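Local atomic coordinates of abietadiene synthase, chloroplastic (Abies grandis, PDB entry 3S9V), a protein that belongs to the terpene synthase family and is mainly alpha-helical, with a metal-binding domain in its C-terminal part. Residues Ile477-Leu482 and Cys779-Val784; Asp484-Trp489 and Glu502-Ile507. One frame throughout, in Å; residues are numbered along the deposited sequence.

Contact 1: residues Ile477-Leu482 and Cys779-Val784; sequences IHQTEL and CLFQPV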
loop_
_atom_site.group_PDB
_atom_site.type_symbol
_atom_site.label_atom_id
_atom_site.label_comp_id
_atom_site.label_asym_id
_atom_site.label_seq_id
_atom_site.Cartn_x
_atom_site.Cartn_y
_atom_site.Cartn_z
ATOM N N ILE A 477 4.102 14.358 20.613
ATOM C CA ILE A 477 2.851 14.958 21.057
ATOM C C ILE A 477 1.971 13.906 21.743
ATOM O O ILE A 477 1.290 14.201 22.725
ATOM C CB ILE A 477 2.090 15.557 19.860
ATOM C CG1 ILE A 477 2.863 16.765 19.312
ATOM C CG2 ILE A 477 0.675 15.920 20.269
ATOM C CD1 ILE A 477 2.262 17.366 18.049
ATOM N N HIS A 478 2.005 12.680 21.221
ATOM C CA HIS A 478 1.226 11.566 21.767
ATOM C C HIS A 478 1.693 11.142 23.158
ATOM O O HIS A 478 0.881 10.744 23.988
ATOM C CB HIS A 478 1.275 10.357 20.813
ATOM C CG HIS A 478 0.421 10.512 19.589
ATOM N ND1 HIS A 478 0.402 9.583 18.571
ATOM C CD2 HIS A 478 -0.455 11.482 19.225
ATOM C CE1 HIS A 478 -0.445 9.973 17.635
ATOM N NE2 HIS A 478 -0.979 11.122 18.007
ATOM N N GLN A 479 2.997 11.219 23.408
ATOM C CA GLN A 479 3.552 10.854 24.709
ATOM C C GLN A 479 3.090 11.836 25.777
ATOM O O GLN A 479 2.919 11.470 26.938
ATOM C CB GLN A 479 5.075 10.834 24.646
ATOM C CG GLN A 479 5.594 9.821 23.656
ATOM C CD GLN A 479 7.085 9.883 23.491
ATOM O OE1 GLN A 479 7.655 10.959 23.340
ATOM N NE2 GLN A 479 7.731 8.722 23.502
ATOM N N THR A 480 2.893 13.084 25.377
ATOM C CA THR A 480 2.420 14.114 26.291
ATOM C C THR A 480 0.970 13.784 26.640
ATOM O O THR A 480 0.623 13.626 27.812
ATOM C CB THR A 480 2.471 15.506 25.631
ATOM O OG1 THR A 480 3.833 15.852 25.359
ATOM C CG2 THR A 480 1.854 16.556 26.537
ATOM N N GLU A 481 0.133 13.673 25.611
ATOM C CA GLU A 481 -1.281 13.358 25.799
ATOM C C GLU A 481 -1.481 12.146 26.707
ATOM O O GLU A 481 -2.373 12.129 27.568
ATOM C CB GLU A 481 -1.944 13.089 24.448
ATOM C CG GLU A 481 -1.958 14.295 23.514
ATOM C CD GLU A 481 -2.631 14.012 22.172
ATOM O OE1 GLU A 481 -2.698 14.939 21.337
ATOM O OE2 GLU A 481 -3.090 12.871 21.950
ATOM N N LEU A 482 -0.646 11.133 26.507
ATOM C CA LEU A 482 -0.728 9.913 27.293
ATOM C C LEU A 482 -0.540 10.216 28.775
ATOM O O LEU A 482 -1.242 9.667 29.628
ATOM C CB LEU A 482 0.331 8.913 26.828
ATOM C CG LEU A 482 0.330 7.593 27.597
ATOM C CD1 LEU A 482 -1.027 6.935 27.445
ATOM C CD2 LEU A 482 1.437 6.685 27.089
ATOM N N CYS A 779 4.289 2.398 18.289
ATOM C CA CYS A 779 3.495 3.582 18.027
ATOM C C CYS A 779 3.744 4.735 18.984
ATOM O O CYS A 779 3.787 5.895 18.568
ATOM C CB CYS A 779 2.004 3.211 18.044
ATOM S SG CYS A 779 0.853 4.573 17.751
ATOM N N LEU A 780 3.931 4.423 20.261
ATOM C CA LEU A 780 4.101 5.477 21.255
ATOM C C LEU A 780 5.471 5.709 21.886
ATOM O O LEU A 780 5.745 6.813 22.347
ATOM C CB LEU A 780 3.087 5.274 22.387
ATOM C CG LEU A 780 1.606 5.114 22.031
ATOM C CD1 LEU A 780 0.815 4.847 23.304
ATOM C CD2 LEU A 780 1.093 6.360 21.339
ATOM N N PHE A 781 6.334 4.700 21.917
ATOM C CA PHE A 781 7.620 4.892 22.577
ATOM C C PHE A 781 8.883 4.911 21.724
ATOM O O PHE A 781 9.612 5.901 21.721
ATOM C CB PHE A 781 7.754 3.868 23.705
ATOM C CG PHE A 781 6.612 3.909 24.681
ATOM C CD1 PHE A 781 6.215 5.118 25.254
ATOM C CD2 PHE A 781 5.911 2.754 25.005
ATOM C CE1 PHE A 781 5.132 5.177 26.131
ATOM C CE2 PHE A 781 4.829 2.803 25.882
ATOM C CZ PHE A 781 4.438 4.020 26.445
ATOM N N GLN A 782 9.146 3.822 21.014
ATOM C CA GLN A 782 10.324 3.722 20.163
ATOM C C GLN A 782 10.194 4.684 18.970
ATOM O O GLN A 782 9.286 4.541 18.150
ATOM C CB GLN A 782 10.455 2.283 19.658
ATOM C CG GLN A 782 11.850 1.879 19.234
ATOM C CD GLN A 782 12.450 0.845 20.168
ATOM O OE1 GLN A 782 11.914 -0.255 20.318
ATOM N NE2 GLN A 782 13.563 1.195 20.806
ATOM N N PRO A 783 11.082 5.689 18.871
ATOM C CA PRO A 783 10.973 6.610 17.734
ATOM C C PRO A 783 11.644 5.992 16.506
ATOM O O PRO A 783 12.394 5.021 16.632
ATOM C CB PRO A 783 11.713 7.861 18.219
ATOM C CG PRO A 783 11.691 7.735 19.712
ATOM C CD PRO A 783 11.950 6.265 19.905
ATOM N N VAL A 784 11.364 6.538 15.326
ATOM C CA VAL A 784 11.982 6.029 14.107
ATOM C C VAL A 784 13.268 6.802 13.823
ATOM O O VAL A 784 13.329 8.018 14.017
ATOM C CB VAL A 784 11.039 6.149 12.885
ATOM C CG1 VAL A 784 9.801 5.321 13.113
ATOM C CG2 VAL A 784 10.678 7.610 12.626
#
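Between residues 477-482 and 779-784, one hydrogen bond crosses, made by Gln-479. Its CG lies beside the backbone N (chi1 -61°), and the chain then runs extended. This carries the amide across to the carbonyl of Leu-780. Gln-479 NE2 donates to Leu-780 O at 3.0 Å. The bond is bent, with an N-H...O angle of 132°. The donor lies in the carbonyl plane, but the oxygen sits out of the amide plane of Gln-479. The acceptor is a carbonyl in the last part of the helix, where the backbone makes a wider pi-type turn. Gln-479 NE2 also lies at the edge of the Phe-781 ring, 4.3 Å from Phe-781 CD1.

The apolar part lies beside this bond. Leu-780 also has CG beside its own N and CD1 anti to CA. Its two methyls diverge. Leu-780 CD2 meets CB of His-478 at 4.0 Å, and Leu-780 CD1 approaches CD2 of Leu-482 at 4.3 Å. Leu-482 has CG anti to the backbone N (chi1 180°) and CD2 anti to CA. Together these torsions bring CD2 up to Leu-780 and Phe-781. Leu-482 CD2 meets CZ of Phe-781 at 4.1 Å. The two side chains cross at about a right angle. The Phe-781 ring folds back over its own neighbour, with CB of Leu-780 4.2 Å above its centre.

The His-478 imidazole NE2 is hydrogen-bonded to Phe-516 O. The contact thus joins the C-terminal end of the chain to helix 461-491 within the all-alpha terpene synthase fold. Helix 504-514 flanks it: Tyr-508 touches His-478 and Leu-482, and Phe-509 touches Cys-779. Beyond the helix end, Val-784 packs on helix 430-440.

Contact 2: residues Asp484-Trp489 and Glu502-Ile507; sequences DLRRWW and ERVTEI
Two helices of the all-alpha terpene synthase fold pack here, 461-491 near its C-terminal end and 504-514 at its first turn. Arg-503 is the N-cap residue of the second helix.

Arg-486 reaches across in an extended chain. CB leaves the helix with CG placed beside the backbone N (chi1 -78°). Arg-486 CG passes CG1 of Val-504 at 4.5 Å. The chain stays straight through CD to NE, and Arg-486 NE makes a weak bond to Thr-505 OG1 at 3.3 Å. At the tip, Arg-486 NH2 donates to Thr-505 OG1 at 2.7 Å, with an N-H...O angle of 162°. The oxygen lies in the guanidinium plane, at its edge, so two N-H groups of one edge share it. NH1 turns back to Gln-483 OE1 in a weak bond. Phe-781 of helix 768-781 also touches this arginine.

Val-504 fills the middle. Val-504 CG1 is anti to the backbone N and meets CB of Leu-485 at 3.7 Å. Its CG2 lies against Trp-489, whose indole is put there by CG anti to the backbone N (chi1 173°). The aliphatic part of Glu-502 lies over one face of that indole. The Glu-502 chain bends at chi2, and its carboxylate turns back to the helix start. There Glu-502 OE1 accepts a weak hydrogen bond from Val-504 N at 3.5 Å.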
loop_
_atom_site.group_PDB
_atom_site.type_symbol
_atom_site.label_atom_id
_atom_site.label_comp_id
_atom_site.label_asym_id
_atom_site.label_seq_id
_atom_site.Cartn_x
_atom_site.Cartn_y
_atom_site.Cartn_z
ATOM N N ASP A 484 -1.133 13.056 30.350
ATOM C CA ASP A 484 -2.315 13.735 30.845
ATOM C C ASP A 484 -3.548 12.843 30.966
ATOM O O ASP A 484 -4.552 13.253 31.547
ATOM C CB ASP A 484 -2.614 14.960 29.981
ATOM C CG ASP A 484 -1.540 16.030 30.110
ATOM O OD1 ASP A 484 -1.260 16.463 31.252
ATOM O OD2 ASP A 484 -0.973 16.436 29.075
ATOM N N LEU A 485 -3.485 11.631 30.420
ATOM C CA LEU A 485 -4.612 10.709 30.543
ATOM C C LEU A 485 -4.355 9.843 31.760
ATOM O O LEU A 485 -5.282 9.408 32.441
ATOM C CB LEU A 485 -4.757 9.821 29.301
ATOM C CG LEU A 485 -5.536 10.439 28.142
ATOM C CD1 LEU A 485 -5.469 9.520 26.960
ATOM C CD2 LEU A 485 -6.986 10.679 28.552
ATOM N N ARG A 486 -3.080 9.596 32.025
ATOM C CA ARG A 486 -2.687 8.790 33.165
ATOM C C ARG A 486 -2.924 9.561 34.457
ATOM O O ARG A 486 -3.142 8.963 35.506
ATOM C CB ARG A 486 -1.218 8.398 33.052
ATOM C CG ARG A 486 -0.951 7.259 32.094
ATOM C CD ARG A 486 0.542 7.084 31.898
ATOM N NE ARG A 486 0.862 5.922 31.077
ATOM C CZ ARG A 486 2.069 5.670 30.580
ATOM N NH1 ARG A 486 3.075 6.503 30.819
ATOM N NH2 ARG A 486 2.274 4.584 29.847
ATOM N N ARG A 487 -2.878 10.889 34.381
ATOM C CA ARG A 487 -3.115 11.712 35.565
ATOM C C ARG A 487 -4.613 11.814 35.814
ATOM O O ARG A 487 -5.050 11.972 36.952
ATOM C CB ARG A 487 -2.519 13.109 35.391
ATOM C CG ARG A 487 -1.010 13.109 35.292
ATOM C CD ARG A 487 -0.434 14.516 35.332
ATOM N NE ARG A 487 1.006 14.490 35.097
ATOM C CZ ARG A 487 1.561 14.247 33.915
ATOM N NH1 ARG A 487 0.794 14.019 32.859
ATOM N NH2 ARG A 487 2.882 14.211 33.790
ATOM N N TRP A 488 -5.393 11.726 34.741
ATOM C CA TRP A 488 -6.845 11.780 34.836
ATOM C C TRP A 488 -7.300 10.513 35.548
ATOM O O TRP A 488 -8.182 10.547 36.401
ATOM C CB TRP A 488 -7.470 11.848 33.439
ATOM C CG TRP A 488 -8.899 11.370 33.383
ATOM C CD1 TRP A 488 -10.012 12.036 33.820
ATOM C CD2 TRP A 488 -9.354 10.084 32.933
ATOM N NE1 TRP A 488 -11.129 11.243 33.675
ATOM C CE2 TRP A 488 -10.753 10.039 33.135
ATOM C CE3 TRP A 488 -8.714 8.963 32.380
ATOM C CZ2 TRP A 488 -11.522 8.915 32.807
ATOM C CZ3 TRP A 488 -9.481 7.843 32.051
ATOM C CH2 TRP A 488 -10.870 7.830 32.268
ATOM N N TRP A 489 -6.683 9.392 35.198
ATOM C CA TRP A 489 -7.038 8.123 35.811
ATOM C C TRP A 489 -6.762 8.105 37.312
ATOM O O TRP A 489 -7.555 7.567 38.084
ATOM C CB TRP A 489 -6.287 6.987 35.124
ATOM C CG TRP A 489 -6.461 5.659 35.781
ATOM C CD1 TRP A 489 -5.738 5.165 36.824
ATOM C CD2 TRP A 489 -7.415 4.646 35.436
ATOM N NE1 TRP A 489 -6.177 3.902 37.150
ATOM C CE2 TRP A 489 -7.206 3.560 36.314
ATOM C CE3 TRP A 489 -8.424 4.548 34.470
ATOM C CZ2 TRP A 489 -7.970 2.388 36.255
ATOM C CZ3 TRP A 489 -9.183 3.385 34.410
ATOM C CH2 TRP A 489 -8.950 2.320 35.298
ATOM N N GLU A 502 -6.577 -1.616 35.287
ATOM C CA GLU A 502 -6.180 -0.353 34.672
ATOM C C GLU A 502 -5.388 -0.622 33.390
ATOM O O GLU A 502 -4.583 -1.555 33.342
ATOM C CB GLU A 502 -5.331 0.451 35.665
ATOM C CG GLU A 502 -4.837 1.795 35.152
ATOM C CD GLU A 502 -3.598 1.692 34.281
ATOM O OE1 GLU A 502 -3.195 2.728 33.710
ATOM O OE2 GLU A 502 -3.023 0.586 34.171
ATOM N N ARG A 503 -5.618 0.191 32.359
ATOM C CA ARG A 503 -4.926 0.026 31.080
ATOM C C ARG A 503 -5.094 1.213 30.130
ATOM O O ARG A 503 -5.424 1.044 28.952
ATOM C CB ARG A 503 -5.406 -1.257 30.400
ATOM C CG ARG A 503 -6.907 -1.467 30.468
ATOM C CD ARG A 503 -7.281 -2.842 29.940
ATOM N NE ARG A 503 -8.616 -3.248 30.371
ATOM C CZ ARG A 503 -9.103 -4.476 30.232
ATOM N NH1 ARG A 503 -8.367 -5.426 29.671
ATOM N NH2 ARG A 503 -10.322 -4.760 30.669
ATOM N N VAL A 504 -4.845 2.411 30.646
ATOM C CA VAL A 504 -4.970 3.638 29.864
ATOM C C VAL A 504 -4.075 3.642 28.626
ATOM O O VAL A 504 -4.494 4.074 27.558
ATOM C CB VAL A 504 -4.630 4.883 30.722
ATOM C CG1 VAL A 504 -4.672 6.140 29.863
ATOM C CG2 VAL A 504 -5.616 5.001 31.871
ATOM N N THR A 505 -2.843 3.164 28.781
ATOM C CA THR A 505 -1.882 3.116 27.680
ATOM C C THR A 505 -2.389 2.253 26.539
ATOM O O THR A 505 -2.406 2.667 25.382
ATOM C CB THR A 505 -0.532 2.534 28.139
ATOM O OG1 THR A 505 0.005 3.336 29.197
ATOM C CG2 THR A 505 0.448 2.497 26.983
ATOM N N GLU A 506 -2.783 1.037 26.885
ATOM C CA GLU A 506 -3.300 0.074 25.926
ATOM C C GLU A 506 -4.504 0.661 25.190
ATOM O O GLU A 506 -4.652 0.484 23.983
ATOM C CB GLU A 506 -3.685 -1.195 26.687
ATOM C CG GLU A 506 -4.148 -2.374 25.870
ATOM C CD GLU A 506 -4.334 -3.602 26.749
ATOM O OE1 GLU A 506 -3.326 -4.069 27.325
ATOM O OE2 GLU A 506 -5.480 -4.091 26.877
ATOM N N ILE A 507 -5.349 1.378 25.923
ATOM C CA ILE A 507 -6.540 1.995 25.350
ATOM C C ILE A 507 -6.234 3.253 24.540
ATOM O O ILE A 507 -6.884 3.520 23.526
ATOM C CB ILE A 507 -7.558 2.351 26.453
ATOM C CG1 ILE A 507 -8.156 1.068 27.031
ATOM C CG2 ILE A 507 -8.655 3.248 25.895
ATOM C CD1 ILE A 507 -9.182 1.312 28.120
#

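How the contacts relate
From the N terminus, the chain passes through many helices before it reaches helix 461-491, which supplies one side of both contacts. Residues 477-482 come first and 484-489 follow within the same helix. After a short connection the chain turns back, and 502-507 closes contact 2 with only 12 residues between its segments. The chain then runs through the remaining helices, and 779-784 closes contact 1, with 296 residues between its own two segments. Contact 2 is therefore nested inside contact 1. Their centres are 14 Å apart, and they touch: Leu-482 CD1 packs on Thr-505 CA at 3.9 Å. Together they tie helices 504-514 and 768-781 to one shared helix.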